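Local coordinates for ribosomal RNA processing protein 6 (Trypanosoma brucei brucei, PDB 4NLC) that probably trims and degrades RNA from the 3' end as an exosome-linked exoribonuclease, and is present here as its catalytic core with exonuclease and HRDC domains, at residues A188-C193 with F225-V229; V95-H99 with D154-K160; D14-T18 with R307-D311; Y103-G107 with Y265-H269. The protein carries 1 engineered substitution. All coordinates share one frame. Numbering follows the deposited sequence.

The contacts run from the exonuclease domain's far flank to its HRDC junction. Interaction 2, whose centre is about 5 Å from that of the chain, holds most of an acidic cluster consistent with the DEDD active site of this family. Interaction 1 touches it through L226 CD2, 4.2 Å from V95 O, although their centres lie about 21 Å apart. Toward the HRDC side, interaction 4 (centre about 13 Å away) joins it through probable hydrogen bonds from K160 NZ to Q106 O (3.1 Å) and Y265 N to Q159 OE1 (3.0 Å). Interaction 3, centred about 8 Å from interaction 4, is tied to it by a probable hydrogen bond from Q106 NE2 to N15 OD1 (3.1 Å).

Interaction 1 (A188-C193 with F225-V229); sequences AVDHFC and FLLYV
Residues 188-193 lie on helix 185-193, with F192 N to A188 O at 3.0 Å and C193 N to V189 O at 2.8 Å. F225 (phi/psi -102/-5) interrupts the helical path between helices 213-224 and 226-238, and residues 226-229 make the first turn of the latter, with V229 N bonded to F225 O at 3.1 Å. The register sets V189 CA 6.6 Å from F225 CA and F192 CA 6.5 Å from V229 CA; 349 Å² is buried.

Apolar packing centres on V229 (chi1 t), whose CG1 lies 4.0 Å from A188 CB and whose CG2 is 4.2 Å from F192 CD2. V189, also t, places CG1 over one face of the F225 ring, a CH-pi contact 4.1 Å from the centroid and 26° off the normal. The edge of the Y228 ring (chi1 t) meets a backbone carbonyl, with Y228 CE2 3.6 Å from F192 O; Y228 CE2 is also 4.2 Å from F192 CB.

Sulfur contacts fill the middle: C193 SG, on an m rotamer, is 3.7 Å from F225 CB and obliquely 5.0 Å from the centroids of both the F225 and Y228 rings. Y228 OH turns to R232 for its hydrogen bond. Such apolar packing between helices, with L226 reaching A94 of strand 92-100, is part of the helical layer flanking the mixed sheet of this RNase H-like exonuclease domain.

Interaction 2 (V95-H99 with D154-K160); sequences VDLEH and DVRWLQK
Here an inner strand of the RNase H-like sheet meets a covering helix, beside an acidic cluster consistent with the DEDD signature of this exonuclease family. Strand 95-99 and helix 154-160 approach to 9.5 Å between axes at a signed crossing angle of 70°; L97 CA is 6.6 Å from D154 CA and H99 CA 8.3 Å from W157 CA.

V95 stays in the sheet, its backbone bonded to V147. D96 (chi1 t) has its CA-to-CB bond pointing away from the helix, yet OD1 comes within 3.5 Å of D154 OD2. Two waters bridge the carboxylates, one 2.7 Å from both D96 OD1 and D154 OD2, the other 2.7 Å from D96 OD1 and 2.9 Å from D154 OD1. D222 lies close to both D96 and E98, completing an acidic group of the kind that holds metal ions in related nucleases.

L97 (m, t) points at the helix and sets CD1 4.0 Å from D154 CB, 3.8 Å from W157 CE3 at the ring edge, and 4.1 Å from L158 CG. E98 faces the other side, toward Y218 and W206. H99 (chi1 t) lies on W157 in an offset stack, with its ring centroid 3.8 Å from that of the five-membered ring and planes at 7°, and with CB 3.6 Å from the six-membered centroid. K160 NZ donates to H99 NE2 at 2.8 Å.

Interaction 3 (D14-T18 with R307-D311); sequences DNSPT and READD
R307 NH1 donates to N15 O at 2.8 Å (150°), and N15 ND2 answers with two bonds, to R307 O at 2.9 Å (167°) and to D310 OD1 at 2.9 Å (158°). The R307 side chain (m, t, t) also forms a salt bridge with D303 through NE. A water 2.7 Å from both N15 OD1 and D310 OD1 donates to each.

N15 thus binds the C-terminal end of helix 289-309, which closes in a Schellman motif with D310 (phi/psi 58/48) as C-prime, and so fixes the N-terminal loop to the HRDC domain. The loop has two turns of its own: D14 OD1 accepts from S16 N at 3.1 Å as an Asx turn, and P17 centres an inverse gamma turn in which T18 N reaches S16 O at 2.8 Å.

N15 and R307 supply most of the 241 Å² buried. N15 CA sits 5.2 Å from R307 CA, N15 CB is 3.9 Å from R307 CB, and P17 CB lies over one face of the guanidinium, 3.8 Å from R307 NH1.

Interaction 4 (Y103-G107 with Y265-H269); sequences YSYQG and YEKPH
Two irregular loops meet at the junction between the exonuclease and HRDC domains: 103-107 links strands 92-100 and 108-115, while 265-269 belongs to the connection between helices 249-261 and 275-280. The nearest CA atoms are those of Q106 and P268, 6.5 Å apart, and 237 Å² is buried.

The first loop is held by an ST motif, S104 OG accepting from G107 N at 2.9 Å. The motif closes at G107 (phi/psi 90/169), where a CB would be jammed against the carbonyl oxygen of Q106. The second loop is extended, with psi between 105° and 144°, and K267 N bonds to E266 OE2 at 3.0 Å.

Q106 (m, t) supplies the main link: its OE1 accepts from Y265 OH at 2.7 Å, near the plane of the Y265 ring. One water donates to Q106 O at 2.7 Å and to Y265 OH at 3.1 Å, joining backbone to side chain. Apolar contact comes from P268, whose CD is 3.6 Å from Q106 CG and whose CB is 3.8 Å from Y105 CE2.

Y105 OH bonds D303 on helix 289-309, K267 NZ bonds D14 O and S16 O in the N-terminal loop, and the Y265 side chain lies against R156 and K160 of helix 152-162, so the paired loops lie between that exonuclease helix and the HRDC helix 289-309.

Interaction 1 (A188-C193 with F225-V229)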
loop_
_atom_site.group_PDB
_atom_site.type_symbol
_atom_site.label_atom_id
_atom_site.label_comp_id
_atom_site.label_asym_id
_atom_site.label_seq_id
_atom_site.Cartn_x
_atom_site.Cartn_y
_atom_site.Cartn_z
ATOM N N ALA A 188 -16.857 11.269 -0.733
ATOM C CA ALA A 188 -17.109 11.608 0.679
ATOM C C ALA A 188 -16.828 13.070 0.974
ATOM O O ALA A 188 -17.652 13.751 1.585
ATOM C CB ALA A 188 -16.258 10.721 1.601
ATOM N N VAL A 189 -15.666 13.559 0.526
ATOM C CA VAL A 189 -15.251 14.940 0.748
ATOM C C VAL A 189 -16.185 15.891 0.003
ATOM O O VAL A 189 -16.643 16.878 0.584
ATOM C CB VAL A 189 -13.743 15.160 0.461
ATOM C CG1 VAL A 189 -13.369 16.629 0.591
ATOM C CG2 VAL A 189 -12.886 14.307 1.405
ATOM N N ASP A 190 -16.531 15.570 -1.240
ATOM C CA ASP A 190 -17.458 16.417 -1.988
ATOM C C ASP A 190 -18.896 16.358 -1.417
ATOM O O ASP A 190 -19.551 17.388 -1.319
ATOM C CB ASP A 190 -17.392 16.074 -3.480
ATOM C CG ASP A 190 -18.259 16.902 -4.407
ATOM O OD1 ASP A 190 -18.526 18.083 -4.083
ATOM O OD2 ASP A 190 -18.609 16.397 -5.489
ATOM N N HIS A 191 -19.365 15.177 -0.992
ATOM C CA HIS A 191 -20.729 15.017 -0.467
ATOM C C HIS A 191 -20.937 15.734 0.867
ATOM O O HIS A 191 -21.925 16.444 1.048
ATOM C CB HIS A 191 -21.099 13.525 -0.346
ATOM C CG HIS A 191 -22.518 13.285 0.043
ATOM N ND1 HIS A 191 -23.547 13.540 -0.825
ATOM C CD2 HIS A 191 -23.031 12.824 1.205
ATOM C CE1 HIS A 191 -24.659 13.223 -0.176
ATOM N NE2 HIS A 191 -24.398 12.777 1.045
ATOM N N PHE A 192 -19.998 15.560 1.787
ATOM C CA PHE A 192 -20.111 16.136 3.120
ATOM C C PHE A 192 -19.498 17.533 3.274
ATOM O O PHE A 192 -20.042 18.351 4.009
ATOM C CB PHE A 192 -19.530 15.170 4.154
ATOM C CG PHE A 192 -20.320 13.887 4.282
ATOM C CD1 PHE A 192 -21.623 13.895 4.785
ATOM C CD2 PHE A 192 -19.744 12.662 3.958
ATOM C CE1 PHE A 192 -22.337 12.708 4.939
ATOM C CE2 PHE A 192 -20.466 11.473 4.103
ATOM C CZ PHE A 192 -21.757 11.506 4.593
ATOM N N CYS A 193 -18.375 17.797 2.615
ATOM C CA CYS A 193 -17.679 19.070 2.774
ATOM C C CYS A 193 -17.868 20.027 1.616
ATOM O O CYS A 193 -17.525 21.197 1.765
ATOM C CB CYS A 193 -16.194 18.835 3.049
ATOM S SG CYS A 193 -15.852 17.527 4.243
ATOM N N PHE A 225 -10.148 16.352 5.936
ATOM C CA PHE A 225 -11.613 16.334 6.070
ATOM C C PHE A 225 -12.178 15.017 6.643
ATOM O O PHE A 225 -13.387 14.921 6.878
ATOM C CB PHE A 225 -12.288 16.639 4.711
ATOM C CG PHE A 225 -11.700 17.804 3.940
ATOM C CD1 PHE A 225 -12.159 19.101 4.147
ATOM C CD2 PHE A 225 -10.731 17.598 2.969
ATOM C CE1 PHE A 225 -11.639 20.167 3.415
ATOM C CE2 PHE A 225 -10.180 18.673 2.275
ATOM C CZ PHE A 225 -10.666 19.942 2.471
ATOM N N LEU A 226 -11.314 14.018 6.844
ATOM C CA LEU A 226 -11.711 12.679 7.217
ATOM C C LEU A 226 -12.362 12.558 8.598
ATOM O O LEU A 226 -13.292 11.761 8.746
ATOM C CB LEU A 226 -10.546 11.691 7.054
ATOM C CG LEU A 226 -10.920 10.189 6.914
ATOM C CD1 LEU A 226 -12.044 9.973 5.880
ATOM C CD2 LEU A 226 -9.704 9.354 6.518
ATOM N N LEU A 227 -11.934 13.339 9.593
ATOM C CA LEU A 227 -12.599 13.234 10.903
ATOM C C LEU A 227 -14.000 13.830 10.900
ATOM O O LEU A 227 -14.854 13.309 11.594
ATOM C CB LEU A 227 -11.757 13.792 12.044
ATOM C CG LEU A 227 -10.455 13.053 12.335
ATOM C CD1 LEU A 227 -9.641 13.817 13.353
ATOM C CD2 LEU A 227 -10.706 11.619 12.755
ATOM N N TYR A 228 -14.255 14.873 10.089
ATOM C CA TYR A 228 -15.614 15.443 9.945
ATOM C C TYR A 228 -16.492 14.428 9.245
ATOM O O TYR A 228 -17.626 14.234 9.657
ATOM C CB TYR A 228 -15.618 16.760 9.161
ATOM C CG TYR A 228 -17.010 17.308 8.871
ATOM C CD1 TYR A 228 -17.774 17.897 9.876
ATOM C CD2 TYR A 228 -17.545 17.264 7.586
ATOM C CE1 TYR A 228 -19.039 18.427 9.614
ATOM C CE2 TYR A 228 -18.819 17.780 7.313
ATOM C CZ TYR A 228 -19.556 18.368 8.330
ATOM O OH TYR A 228 -20.793 18.900 8.067
ATOM N N VAL A 229 -15.968 13.794 8.177
ATOM C CA VAL A 229 -16.647 12.751 7.386
ATOM C C VAL A 229 -17.022 11.615 8.336
ATOM O O VAL A 229 -18.163 11.149 8.333
ATOM C CB VAL A 229 -15.756 12.290 6.184
ATOM C CG1 VAL A 229 -16.193 10.935 5.625
ATOM C CG2 VAL A 229 -15.750 13.349 5.081
#

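Interaction 2 (V95-H99 with D154-K160)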
loop_
_atom_site.group_PDB
_atom_site.type_symbol
_atom_site.label_atom_id
_atom_site.label_comp_id
_atom_site.label_asym_id
_atom_site.label_seq_id
_atom_site.Cartn_x
_atom_site.Cartn_y
_atom_site.Cartn_z
ATOM N N VAL A 95 -5.974 8.784 9.190
ATOM C CA VAL A 95 -4.732 8.324 8.604
ATOM C C VAL A 95 -4.930 7.940 7.127
ATOM O O VAL A 95 -5.978 7.411 6.738
ATOM C CB VAL A 95 -4.091 7.151 9.424
ATOM C CG1 VAL A 95 -2.671 6.825 8.929
ATOM C CG2 VAL A 95 -4.082 7.424 10.940
ATOM N N ASP A 96 -3.896 8.195 6.318
ATOM C CA ASP A 96 -3.778 7.776 4.927
ATOM C C ASP A 96 -2.288 7.544 4.592
ATOM O O ASP A 96 -1.398 7.961 5.336
ATOM C CB ASP A 96 -4.464 8.742 3.941
ATOM C CG ASP A 96 -4.683 8.171 2.535
ATOM O OD1 ASP A 96 -4.726 6.915 2.392
ATOM O OD2 ASP A 96 -4.823 8.978 1.581
ATOM N N LEU A 97 -2.023 6.843 3.499
ATOM C CA LEU A 97 -0.661 6.538 3.085
ATOM C C LEU A 97 -0.515 6.786 1.598
ATOM O O LEU A 97 -1.478 6.592 0.853
ATOM C CB LEU A 97 -0.368 5.033 3.333
ATOM C CG LEU A 97 -0.440 4.420 4.739
ATOM C CD1 LEU A 97 -0.182 2.918 4.677
ATOM C CD2 LEU A 97 0.595 4.997 5.654
ATOM N N GLU A 98 0.701 7.150 1.149
ATOM C CA GLU A 98 1.034 7.193 -0.285
ATOM C C GLU A 98 2.063 6.070 -0.506
ATOM O O GLU A 98 2.810 5.714 0.420
ATOM C CB GLU A 98 1.503 8.563 -0.777
ATOM C CG GLU A 98 0.499 9.685 -0.538
ATOM C CD GLU A 98 -0.867 9.557 -1.190
ATOM O OE1 GLU A 98 -0.995 8.808 -2.184
ATOM O OE2 GLU A 98 -1.811 10.223 -0.712
ATOM N N HIS A 99 2.057 5.462 -1.678
ATOM C CA HIS A 99 2.854 4.252 -1.946
ATOM C C HIS A 99 3.541 4.270 -3.331
ATOM O O HIS A 99 3.181 5.073 -4.193
ATOM C CB HIS A 99 1.865 3.054 -1.826
ATOM C CG HIS A 99 2.439 1.672 -1.897
ATOM N ND1 HIS A 99 2.425 0.951 -3.075
ATOM C CD2 HIS A 99 2.894 0.872 -0.904
ATOM C CE1 HIS A 99 2.944 -0.233 -2.784
ATOM N NE2 HIS A 99 3.255 -0.324 -1.497
ATOM N N ASP A 154 -3.710 -0.247 2.773
ATOM C CA ASP A 154 -3.041 0.415 3.890
ATOM C C ASP A 154 -2.670 -0.535 4.996
ATOM O O ASP A 154 -1.539 -0.490 5.492
ATOM C CB ASP A 154 -3.894 1.566 4.436
ATOM C CG ASP A 154 -3.977 2.755 3.507
ATOM O OD1 ASP A 154 -3.528 2.640 2.356
ATOM O OD2 ASP A 154 -4.427 3.820 3.956
ATOM N N VAL A 155 -3.622 -1.396 5.371
ATOM C CA VAL A 155 -3.474 -2.395 6.435
ATOM C C VAL A 155 -2.272 -3.290 6.103
ATOM O O VAL A 155 -1.465 -3.596 6.968
ATOM C CB VAL A 155 -4.817 -3.208 6.600
ATOM C CG1 VAL A 155 -4.615 -4.537 7.332
ATOM C CG2 VAL A 155 -5.887 -2.362 7.287
ATOM N N ARG A 156 -2.175 -3.694 4.845
ATOM C CA ARG A 156 -1.117 -4.558 4.332
ATOM C C ARG A 156 0.229 -3.814 4.298
ATOM O O ARG A 156 1.228 -4.322 4.774
ATOM C CB ARG A 156 -1.526 -5.088 2.938
ATOM C CG ARG A 156 -2.509 -6.247 3.050
ATOM C CD ARG A 156 -3.164 -6.565 1.711
ATOM N NE ARG A 156 -4.518 -7.090 1.907
ATOM C CZ ARG A 156 -4.824 -8.381 1.978
ATOM N NH1 ARG A 156 -3.874 -9.304 1.864
ATOM N NH2 ARG A 156 -6.080 -8.761 2.153
ATOM N N TRP A 157 0.243 -2.621 3.738
ATOM C CA TRP A 157 1.419 -1.759 3.620
ATOM C C TRP A 157 2.102 -1.532 4.952
ATOM O O TRP A 157 3.318 -1.738 5.046
ATOM C CB TRP A 157 1.025 -0.421 2.977
ATOM C CG TRP A 157 0.558 -0.549 1.549
ATOM C CD1 TRP A 157 0.740 -1.618 0.714
ATOM C CD2 TRP A 157 -0.146 0.443 0.785
ATOM N NE1 TRP A 157 0.204 -1.347 -0.527
ATOM C CE2 TRP A 157 -0.332 -0.081 -0.516
ATOM C CE3 TRP A 157 -0.590 1.750 1.055
ATOM C CZ2 TRP A 157 -0.961 0.647 -1.541
ATOM C CZ3 TRP A 157 -1.232 2.465 0.045
ATOM C CH2 TRP A 157 -1.403 1.917 -1.239
ATOM N N LEU A 158 1.306 -1.156 6.003
ATOM C CA LEU A 158 1.788 -0.884 7.360
ATOM C C LEU A 158 2.559 -2.071 7.907
ATOM O O LEU A 158 3.569 -1.900 8.574
ATOM C CB LEU A 158 0.604 -0.537 8.306
ATOM C CG LEU A 158 -0.021 0.882 8.203
ATOM C CD1 LEU A 158 -1.194 1.029 9.171
ATOM C CD2 LEU A 158 0.969 1.937 8.546
ATOM N N GLN A 159 2.097 -3.281 7.582
ATOM C CA GLN A 159 2.734 -4.515 8.008
ATOM C C GLN A 159 4.036 -4.738 7.263
ATOM O O GLN A 159 5.088 -4.844 7.879
ATOM C CB GLN A 159 1.786 -5.719 7.851
ATOM C CG GLN A 159 0.524 -5.599 8.693
ATOM C CD GLN A 159 -0.423 -6.746 8.464
ATOM O OE1 GLN A 159 -0.021 -7.856 8.095
ATOM N NE2 GLN A 159 -1.699 -6.520 8.737
ATOM N N LYS A 160 3.961 -4.813 5.945
ATOM C CA LYS A 160 5.105 -5.030 5.063
ATOM C C LYS A 160 6.276 -4.116 5.392
ATOM O O LYS A 160 7.409 -4.583 5.542
ATOM C CB LYS A 160 4.652 -4.810 3.597
ATOM C CG LYS A 160 5.775 -4.644 2.551
ATOM C CD LYS A 160 5.211 -4.337 1.133
ATOM C CE LYS A 160 4.594 -2.934 0.934
ATOM N NZ LYS A 160 3.872 -2.824 -0.372
HETATM O O HOH W 1 -6.543 4.915 2.741
HETATM O O HOH W 2 -4.591 4.796 0.686
#

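Interaction 3 (D14-T18 with R307-D311)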
loop_
_atom_site.group_PDB
_atom_site.type_symbol
_atom_site.label_atom_id
_atom_site.label_comp_id
_atom_site.label_asym_id
_atom_site.label_seq_id
_atom_site.Cartn_x
_atom_site.Cartn_y
_atom_site.Cartn_z
ATOM N N ASP A 14 13.799 -8.462 1.355
ATOM C CA ASP A 14 13.918 -9.870 0.963
ATOM C C ASP A 14 12.788 -10.176 -0.017
ATOM O O ASP A 14 11.642 -10.285 0.401
ATOM C CB ASP A 14 13.830 -10.778 2.206
ATOM C CG ASP A 14 14.104 -12.262 1.989
ATOM O OD1 ASP A 14 13.706 -12.801 0.928
ATOM O OD2 ASP A 14 14.639 -12.898 2.909
ATOM N N ASN A 15 13.113 -10.320 -1.320
ATOM C CA ASN A 15 12.124 -10.598 -2.370
ATOM C C ASN A 15 11.961 -12.075 -2.736
ATOM O O ASN A 15 11.277 -12.370 -3.717
ATOM C CB ASN A 15 12.434 -9.794 -3.634
ATOM C CG ASN A 15 12.238 -8.321 -3.493
ATOM O OD1 ASN A 15 11.381 -7.835 -2.742
ATOM N ND2 ASN A 15 13.071 -7.580 -4.182
ATOM N N SER A 16 12.578 -12.991 -1.982
ATOM C CA SER A 16 12.521 -14.425 -2.312
ATOM C C SER A 16 11.126 -15.034 -2.158
ATOM O O SER A 16 10.310 -14.493 -1.397
ATOM C CB SER A 16 13.552 -15.207 -1.503
ATOM O OG SER A 16 13.139 -15.406 -0.165
ATOM N N PRO A 17 10.810 -16.147 -2.869
ATOM C CA PRO A 17 9.472 -16.751 -2.717
ATOM C C PRO A 17 9.380 -17.574 -1.428
ATOM O O PRO A 17 9.371 -18.810 -1.466
ATOM C CB PRO A 17 9.315 -17.610 -3.985
ATOM C CG PRO A 17 10.595 -17.449 -4.766
ATOM C CD PRO A 17 11.620 -16.911 -3.838
ATOM N N THR A 18 9.391 -16.870 -0.286
ATOM C CA THR A 18 9.294 -17.399 1.081
ATOM C C THR A 18 8.179 -16.648 1.796
ATOM O O THR A 18 8.091 -15.434 1.630
ATOM C CB THR A 18 10.640 -17.334 1.858
ATOM O OG1 THR A 18 10.423 -17.820 3.189
ATOM C CG2 THR A 18 11.189 -15.930 1.981
ATOM N N ARG A 307 12.650 -9.763 -8.858
ATOM C CA ARG A 307 13.005 -10.051 -7.467
ATOM C C ARG A 307 14.440 -9.632 -7.143
ATOM O O ARG A 307 14.686 -8.938 -6.143
ATOM C CB ARG A 307 12.779 -11.533 -7.141
ATOM C CG ARG A 307 11.300 -11.871 -7.030
ATOM C CD ARG A 307 11.083 -13.357 -6.831
ATOM N NE ARG A 307 9.681 -13.729 -7.024
ATOM C CZ ARG A 307 8.797 -13.968 -6.058
ATOM N NH1 ARG A 307 9.147 -13.858 -4.779
ATOM N NH2 ARG A 307 7.554 -14.294 -6.361
ATOM N N GLU A 308 15.366 -10.018 -8.032
ATOM C CA GLU A 308 16.788 -9.712 -7.970
ATOM C C GLU A 308 17.072 -8.201 -8.091
ATOM O O GLU A 308 17.850 -7.655 -7.308
ATOM C CB GLU A 308 17.532 -10.507 -9.064
ATOM C CG GLU A 308 17.441 -12.017 -8.909
ATOM C CD GLU A 308 18.011 -12.560 -7.609
ATOM O OE1 GLU A 308 19.241 -12.442 -7.397
ATOM O OE2 GLU A 308 17.220 -13.082 -6.790
ATOM N N ALA A 309 16.417 -7.524 -9.037
ATOM C CA ALA A 309 16.633 -6.095 -9.260
ATOM C C ALA A 309 15.847 -5.245 -8.266
ATOM O O ALA A 309 16.130 -4.052 -8.119
ATOM C CB ALA A 309 16.248 -5.728 -10.685
ATOM N N ASP A 310 14.909 -5.872 -7.546
ATOM C CA ASP A 310 13.955 -5.219 -6.648
ATOM C C ASP A 310 13.145 -4.182 -7.445
ATOM O O ASP A 310 13.011 -3.021 -7.055
ATOM C CB ASP A 310 14.570 -4.647 -5.353
ATOM C CG ASP A 310 13.496 -4.215 -4.350
ATOM O OD1 ASP A 310 12.366 -4.768 -4.410
ATOM O OD2 ASP A 310 13.766 -3.286 -3.550
ATOM N N ASP A 311 12.652 -4.630 -8.606
ATOM C CA ASP A 311 11.816 -3.845 -9.496
ATOM C C ASP A 311 10.495 -4.585 -9.693
ATOM O O ASP A 311 10.447 -5.795 -9.502
ATOM C CB ASP A 311 12.528 -3.683 -10.849
ATOM C CG ASP A 311 13.224 -2.353 -11.029
ATOM O OD1 ASP A 311 12.986 -1.432 -10.201
ATOM O OD2 ASP A 311 13.985 -2.217 -12.002
HETATM O O HOH W 3 10.520 -5.301 -2.522
HETATM O O HOH W 4 7.205 -14.193 -2.837
#

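Interaction 4 (Y103-G107 with Y265-H269)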
loop_
_atom_site.group_PDB
_atom_site.type_symbol
_atom_site.label_atom_id
_atom_site.label_comp_id
_atom_site.label_asym_id
_atom_site.label_seq_id
_atom_site.Cartn_x
_atom_site.Cartn_y
_atom_site.Cartn_z
ATOM N N TYR A 103 9.070 0.811 -9.370
ATOM C CA TYR A 103 10.501 0.526 -9.175
ATOM C C TYR A 103 10.774 -0.148 -7.845
ATOM O O TYR A 103 11.652 0.264 -7.077
ATOM C CB TYR A 103 11.342 1.799 -9.360
ATOM C CG TYR A 103 11.228 2.385 -10.750
ATOM C CD1 TYR A 103 11.919 1.826 -11.820
ATOM C CD2 TYR A 103 10.470 3.532 -10.986
ATOM C CE1 TYR A 103 11.841 2.376 -13.097
ATOM C CE2 TYR A 103 10.406 4.107 -12.255
ATOM C CZ TYR A 103 11.080 3.513 -13.312
ATOM O OH TYR A 103 11.017 4.049 -14.576
ATOM N N SER A 104 9.998 -1.201 -7.577
ATOM C CA SER A 104 10.056 -2.024 -6.383
ATOM C C SER A 104 9.242 -3.288 -6.638
ATOM O O SER A 104 8.121 -3.215 -7.185
ATOM C CB SER A 104 9.503 -1.275 -5.176
ATOM O OG SER A 104 9.498 -2.121 -4.041
ATOM N N TYR A 105 9.805 -4.449 -6.231
ATOM C CA TYR A 105 9.109 -5.728 -6.403
ATOM C C TYR A 105 7.841 -5.813 -5.563
ATOM O O TYR A 105 6.764 -6.005 -6.112
ATOM C CB TYR A 105 10.026 -6.921 -6.134
ATOM C CG TYR A 105 9.341 -8.208 -6.508
ATOM C CD1 TYR A 105 9.187 -8.576 -7.845
ATOM C CD2 TYR A 105 8.772 -9.026 -5.535
ATOM C CE1 TYR A 105 8.487 -9.728 -8.202
ATOM C CE2 TYR A 105 8.079 -10.186 -5.882
ATOM C CZ TYR A 105 7.944 -10.535 -7.214
ATOM O OH TYR A 105 7.279 -11.689 -7.543
ATOM N N GLN A 106 7.966 -5.662 -4.244
ATOM C CA GLN A 106 6.818 -5.721 -3.344
ATOM C C GLN A 106 6.160 -4.367 -3.221
ATOM O O GLN A 106 4.999 -4.283 -2.827
ATOM C CB GLN A 106 7.236 -6.216 -1.945
ATOM C CG GLN A 106 7.766 -7.660 -1.909
ATOM C CD GLN A 106 8.201 -8.051 -0.518
ATOM O OE1 GLN A 106 7.430 -8.009 0.447
ATOM N NE2 GLN A 106 9.473 -8.354 -0.369
ATOM N N GLY A 107 6.906 -3.313 -3.536
ATOM C CA GLY A 107 6.411 -1.955 -3.375
ATOM C C GLY A 107 6.766 -1.456 -1.989
ATOM O O GLY A 107 7.243 -2.226 -1.145
ATOM N N TYR A 265 -0.591 -8.934 5.402
ATOM C CA TYR A 265 0.201 -8.704 4.223
ATOM C C TYR A 265 0.798 -10.089 3.830
ATOM O O TYR A 265 1.258 -10.846 4.692
ATOM C CB TYR A 265 1.365 -7.719 4.523
ATOM C CG TYR A 265 2.330 -7.632 3.353
ATOM C CD1 TYR A 265 1.965 -6.984 2.172
ATOM C CD2 TYR A 265 3.522 -8.351 3.353
ATOM C CE1 TYR A 265 2.781 -7.020 1.039
ATOM C CE2 TYR A 265 4.357 -8.372 2.234
ATOM C CZ TYR A 265 3.987 -7.694 1.083
ATOM O OH TYR A 265 4.804 -7.683 -0.021
ATOM N N GLU A 266 0.855 -10.376 2.543
ATOM C CA GLU A 266 1.549 -11.575 2.051
ATOM C C GLU A 266 2.323 -11.199 0.812
ATOM O O GLU A 266 1.813 -10.440 -0.013
ATOM C CB GLU A 266 0.631 -12.797 1.847
ATOM C CG GLU A 266 1.365 -14.118 1.597
ATOM C CD GLU A 266 2.446 -14.527 2.586
ATOM O OE1 GLU A 266 2.119 -15.220 3.571
ATOM O OE2 GLU A 266 3.622 -14.158 2.376
ATOM N N LYS A 267 3.588 -11.651 0.735
ATOM C CA LYS A 267 4.515 -11.375 -0.369
ATOM C C LYS A 267 3.903 -11.740 -1.725
ATOM O O LYS A 267 3.216 -12.766 -1.802
ATOM C CB LYS A 267 5.804 -12.211 -0.210
ATOM C CG LYS A 267 6.750 -11.794 0.903
ATOM C CD LYS A 267 8.143 -12.235 0.487
ATOM C CE LYS A 267 9.128 -12.247 1.611
ATOM N NZ LYS A 267 10.437 -12.727 1.135
ATOM N N PRO A 268 4.175 -10.966 -2.811
ATOM C CA PRO A 268 3.682 -11.369 -4.140
ATOM C C PRO A 268 4.059 -12.829 -4.422
ATOM O O PRO A 268 5.181 -13.273 -4.178
ATOM C CB PRO A 268 4.365 -10.380 -5.082
ATOM C CG PRO A 268 4.589 -9.170 -4.242
ATOM C CD PRO A 268 4.984 -9.737 -2.908
ATOM N N HIS A 269 3.052 -13.577 -4.841
ATOM C CA HIS A 269 2.990 -15.021 -5.060
ATOM C C HIS A 269 3.234 -15.442 -6.523
ATOM O O HIS A 269 2.352 -15.254 -7.372
ATOM C CB HIS A 269 1.587 -15.461 -4.596
ATOM C CG HIS A 269 0.714 -14.273 -4.281
ATOM N ND1 HIS A 269 0.286 -13.399 -5.282
ATOM C CD2 HIS A 269 0.313 -13.786 -3.079
ATOM C CE1 HIS A 269 -0.384 -12.441 -4.661
ATOM N NE2 HIS A 269 -0.401 -12.629 -3.336
HETATM O O HOH W 5 3.422 -6.452 -2.521
#